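PDB 2GAN: 182aa long hypothetical protein from Pyrococcus horikoshii, which is of unknown function but, as a member of the GNAT family, probably transfers an acetyl group from acetyl-CoA to a substrate not yet identified. Local coordinates for residues 21-26 against 113-118. Numbering follows the deposited sequence.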
HETATM    1  N   MSE A  21      -2.275 -13.265 -12.530  1.00 20.06           N
HETATM    2  CA  MSE A  21      -1.231 -12.631 -11.738  1.00 24.08           C
HETATM    3  C   MSE A  21      -0.505 -11.527 -12.504  1.00 24.82           C
HETATM    4  O   MSE A  21      -0.037 -10.555 -11.905  1.00 24.90           O
HETATM    5  CB  MSE A  21      -0.233 -13.681 -11.226  1.00 27.41           C
HETATM    6  CG  MSE A  21      -0.854 -14.675 -10.245  1.00 33.96           C
HETATM    7 SE   MSE A  21      -1.692 -13.780  -8.719  1.00 43.53          SE
HETATM    8  CE  MSE A  21      -0.258 -13.977  -7.457  1.00 42.94           C
ATOM      9  N   PHE A  22      -0.410 -11.669 -13.822  1.00 23.93           N
ATOM     10  CA  PHE A  22       0.252 -10.645 -14.631  1.00 22.58           C
ATOM     11  C   PHE A  22      -0.606  -9.387 -14.700  1.00 21.69           C
ATOM     12  O   PHE A  22      -0.100  -8.268 -14.587  1.00 22.09           O
ATOM     13  CB  PHE A  22       0.504 -11.148 -16.050  1.00 23.83           C
ATOM     14  CG  PHE A  22       0.974 -10.078 -16.992  1.00 25.62           C
ATOM     15  CD1 PHE A  22       2.163  -9.390 -16.749  1.00 24.55           C
ATOM     16  CD2 PHE A  22       0.219  -9.739 -18.107  1.00 26.73           C
ATOM     17  CE1 PHE A  22       2.591  -8.377 -17.603  1.00 27.25           C
ATOM     18  CE2 PHE A  22       0.637  -8.726 -18.969  1.00 28.06           C
ATOM     19  CZ  PHE A  22       1.825  -8.043 -18.718  1.00 27.10           C
ATOM     20  N   ARG A  23      -1.906  -9.569 -14.889  1.00 23.11           N
ATOM     21  CA  ARG A  23      -2.800  -8.425 -14.965  1.00 23.89           C
ATOM     22  C   ARG A  23      -2.734  -7.656 -13.650  1.00 23.71           C
ATOM     23  O   ARG A  23      -2.814  -6.431 -13.627  1.00 25.73           O
ATOM     24  CB  ARG A  23      -4.224  -8.897 -15.307  1.00 23.54           C
ATOM     25  CG  ARG A  23      -4.348  -9.394 -16.760  1.00 24.06           C
ATOM     26  CD  ARG A  23      -5.727  -9.960 -17.107  1.00 28.66           C
ATOM     27  NE  ARG A  23      -6.790  -8.998 -16.832  1.00 30.16           N
ATOM     28  CZ  ARG A  23      -7.678  -9.119 -15.848  1.00 28.75           C
ATOM     29  NH1 ARG A  23      -7.649 -10.169 -15.043  1.00 26.94           N
ATOM     30  NH2 ARG A  23      -8.579  -8.168 -15.649  1.00 31.12           N
ATOM     31  N   ILE A  24      -2.546  -8.375 -12.552  1.00 25.46           N
ATOM     32  CA  ILE A  24      -2.437  -7.733 -11.247  1.00 25.75           C
ATOM     33  C   ILE A  24      -1.094  -7.009 -11.146  1.00 25.86           C
ATOM     34  O   ILE A  24      -1.009  -5.904 -10.614  1.00 24.70           O
ATOM     35  CB  ILE A  24      -2.556  -8.771 -10.128  1.00 26.68           C
ATOM     36  CG1 ILE A  24      -3.990  -9.310 -10.112  1.00 28.14           C
ATOM     37  CG2 ILE A  24      -2.184  -8.154  -8.782  1.00 26.11           C
ATOM     38  CD1 ILE A  24      -4.159 -10.584  -9.334  1.00 31.34           C
ATOM     39  N   TYR A  25      -0.047  -7.646 -11.664  1.00 24.24           N
ATOM     40  CA  TYR A  25       1.294  -7.072 -11.656  1.00 25.08           C
ATOM     41  C   TYR A  25       1.286  -5.765 -12.439  1.00 25.71           C
ATOM     42  O   TYR A  25       1.964  -4.810 -12.073  1.00 28.43           O
ATOM     43  CB  TYR A  25       2.284  -8.048 -12.300  1.00 23.38           C
ATOM     44  CG  TYR A  25       3.744  -7.647 -12.212  1.00 23.04           C
ATOM     45  CD1 TYR A  25       4.445  -7.224 -13.345  1.00 23.85           C
ATOM     46  CD2 TYR A  25       4.440  -7.756 -11.005  1.00 23.30           C
ATOM     47  CE1 TYR A  25       5.810  -6.930 -13.277  1.00 23.56           C
ATOM     48  CE2 TYR A  25       5.801  -7.469 -10.926  1.00 23.89           C
ATOM     49  CZ  TYR A  25       6.483  -7.060 -12.068  1.00 24.59           C
ATOM     50  OH  TYR A  25       7.844  -6.839 -11.998  1.00 22.44           O
ATOM     51  N   ARG A  26       0.519  -5.725 -13.518  1.00 27.01           N
ATOM     52  CA  ARG A  26       0.435  -4.526 -14.343  1.00 27.63           C
ATOM     53  C   ARG A  26      -0.468  -3.484 -13.678  1.00 28.30           C
ATOM     54  O   ARG A  26      -0.098  -2.317 -13.559  1.00 28.59           O
ATOM     55  CB  ARG A  26      -0.104  -4.892 -15.727  1.00 29.01           C
ATOM     56  CG  ARG A  26      -0.133  -3.760 -16.754  1.00 28.40           C
ATOM     57  CD  ARG A  26      -0.652  -4.293 -18.084  1.00 31.59           C
ATOM     58  NE  ARG A  26      -2.020  -4.811 -17.969  1.00 33.90           N
ATOM     59  CZ  ARG A  26      -2.618  -5.583 -18.876  1.00 33.56           C
ATOM     60  NH1 ARG A  26      -1.972  -5.942 -19.979  1.00 35.41           N
ATOM     61  NH2 ARG A  26      -3.865  -5.993 -18.687  1.00 31.38           N
ATOM     62  N   VAL A 113      -5.962 -13.004  -3.891  1.00 18.29           N
ATOM     63  CA  VAL A 113      -6.048 -11.871  -4.783  1.00 20.57           C
ATOM     64  C   VAL A 113      -7.414 -11.773  -5.418  1.00 20.33           C
ATOM     65  O   VAL A 113      -8.229 -12.685  -5.307  1.00 22.36           O
ATOM     66  CB  VAL A 113      -4.977 -11.963  -5.891  1.00 20.28           C
ATOM     67  CG1 VAL A 113      -5.548 -12.676  -7.111  1.00 21.93           C
ATOM     68  CG2 VAL A 113      -4.475 -10.580  -6.227  1.00 26.50           C
ATOM     69  N   VAL A 114      -7.663 -10.653  -6.079  1.00 21.25           N
ATOM     70  CA  VAL A 114      -8.932 -10.440  -6.757  1.00 20.21           C
ATOM     71  C   VAL A 114      -8.669  -9.744  -8.084  1.00 19.52           C
ATOM     72  O   VAL A 114      -7.835  -8.849  -8.162  1.00 21.15           O
ATOM     73  CB  VAL A 114      -9.885  -9.564  -5.922  1.00 18.69           C
ATOM     74  CG1 VAL A 114     -11.127  -9.241  -6.740  1.00 20.93           C
ATOM     75  CG2 VAL A 114     -10.277 -10.287  -4.642  1.00 18.35           C
ATOM     76  N   ASP A 115      -9.379 -10.171  -9.123  1.00 20.38           N
ATOM     77  CA  ASP A 115      -9.238  -9.584 -10.447  1.00 23.18           C
ATOM     78  C   ASP A 115      -9.438  -8.078 -10.291  1.00 24.34           C
ATOM     79  O   ASP A 115     -10.443  -7.630  -9.734  1.00 23.77           O
ATOM     80  CB  ASP A 115     -10.291 -10.172 -11.393  1.00 23.89           C
ATOM     81  CG  ASP A 115     -10.072  -9.773 -12.842  1.00 25.69           C
ATOM     82  OD1 ASP A 115      -9.994 -10.681 -13.693  1.00 25.50           O
ATOM     83  OD2 ASP A 115      -9.985  -8.562 -13.133  1.00 26.46           O
ATOM     84  N   PRO A 116      -8.476  -7.280 -10.780  1.00 26.68           N
ATOM     85  CA  PRO A 116      -8.539  -5.815 -10.684  1.00 28.92           C
ATOM     86  C   PRO A 116      -9.800  -5.148 -11.245  1.00 29.38           C
ATOM     87  O   PRO A 116     -10.100  -4.004 -10.907  1.00 30.55           O
ATOM     88  CB  PRO A 116      -7.256  -5.367 -11.390  1.00 27.95           C
ATOM     89  CG  PRO A 116      -6.998  -6.463 -12.372  1.00 28.11           C
ATOM     90  CD  PRO A 116      -7.323  -7.711 -11.593  1.00 26.37           C
ATOM     91  N   GLU A 117     -10.537  -5.863 -12.088  1.00 29.72           N
ATOM     92  CA  GLU A 117     -11.756  -5.328 -12.677  1.00 31.87           C
ATOM     93  C   GLU A 117     -13.004  -5.747 -11.886  1.00 31.66           C
ATOM     94  O   GLU A 117     -14.124  -5.428 -12.274  1.00 34.29           O
ATOM     95  CB  GLU A 117     -11.854  -5.779 -14.146  1.00 35.33           C
ATOM     96  CG  GLU A 117     -13.080  -6.605 -14.523  1.00 42.74           C
ATOM     97  CD  GLU A 117     -14.261  -5.754 -14.985  1.00 48.09           C
ATOM     98  OE1 GLU A 117     -15.276  -6.336 -15.444  1.00 46.17           O
ATOM     99  OE2 GLU A 117     -14.173  -4.506 -14.889  1.00 51.67           O
ATOM    100  N   PHE A 118     -12.805  -6.446 -10.770  1.00 29.42           N
ATOM    101  CA  PHE A 118     -13.915  -6.902  -9.932  1.00 28.50           C
ATOM    102  C   PHE A 118     -13.736  -6.513  -8.468  1.00 28.55           C
ATOM    103  O   PHE A 118     -14.190  -7.221  -7.574  1.00 28.53           O
ATOM    104  CB  PHE A 118     -14.078  -8.427 -10.008  1.00 26.89           C
ATOM    105  CG  PHE A 118     -14.619  -8.928 -11.318  1.00 27.58           C
ATOM    106  CD1 PHE A 118     -13.770  -9.167 -12.395  1.00 27.52           C
ATOM    107  CD2 PHE A 118     -15.981  -9.175 -11.470  1.00 26.74           C
ATOM    108  CE1 PHE A 118     -14.268  -9.644 -13.606  1.00 28.91           C
ATOM    109  CE2 PHE A 118     -16.491  -9.652 -12.677  1.00 30.24           C
ATOM    110  CZ  PHE A 118     -15.635  -9.890 -13.748  1.00 29.52           C
TER
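Arg23 reaches out from helix 14-27 and grips the carboxylate of Asp115 end-on in a two-pronged salt bridge. Arg23 NH2 gives the straighter bond, 2.9 Å to Asp115 OD2 at 160°, on that oxygen's syn side. The other, Arg23 NH1 to Asp115 OD1 at 2.8 Å, comes from above the carboxylate plane; the two planes are 47° apart. Pro116 CG lies over one face of the guanidinium, 4.0 Å from Arg23 NH2. Ile24 CG1 rests 4.0 Å from Pro116 CD, and the Ile24 side chain meets Val113 tip to tip, though the fit of its end is doubtful.

Asp115 is also held by its own turn. CG stands anti to the backbone N (chi1 -171°); Asp115 OD2 accepts from Glu117 N at 2.9 Å with its anti lone pair, an Asx turn within the type I Asp115-Phe118 turn. An alanine in place of Asp115 would probably leave Arg23 without this partner and Glu117 N without its side-chain acceptor.

From strand 106-114 this turn leads into a loop that in GNAT enzymes binds the acetyl-CoA pyrophosphate, so the cofactor site is probably adjacent. Strand 78-85 pairs with 106-114, helix 47-65 packs on Met21, and Tyr153 of the second subunit on Val113.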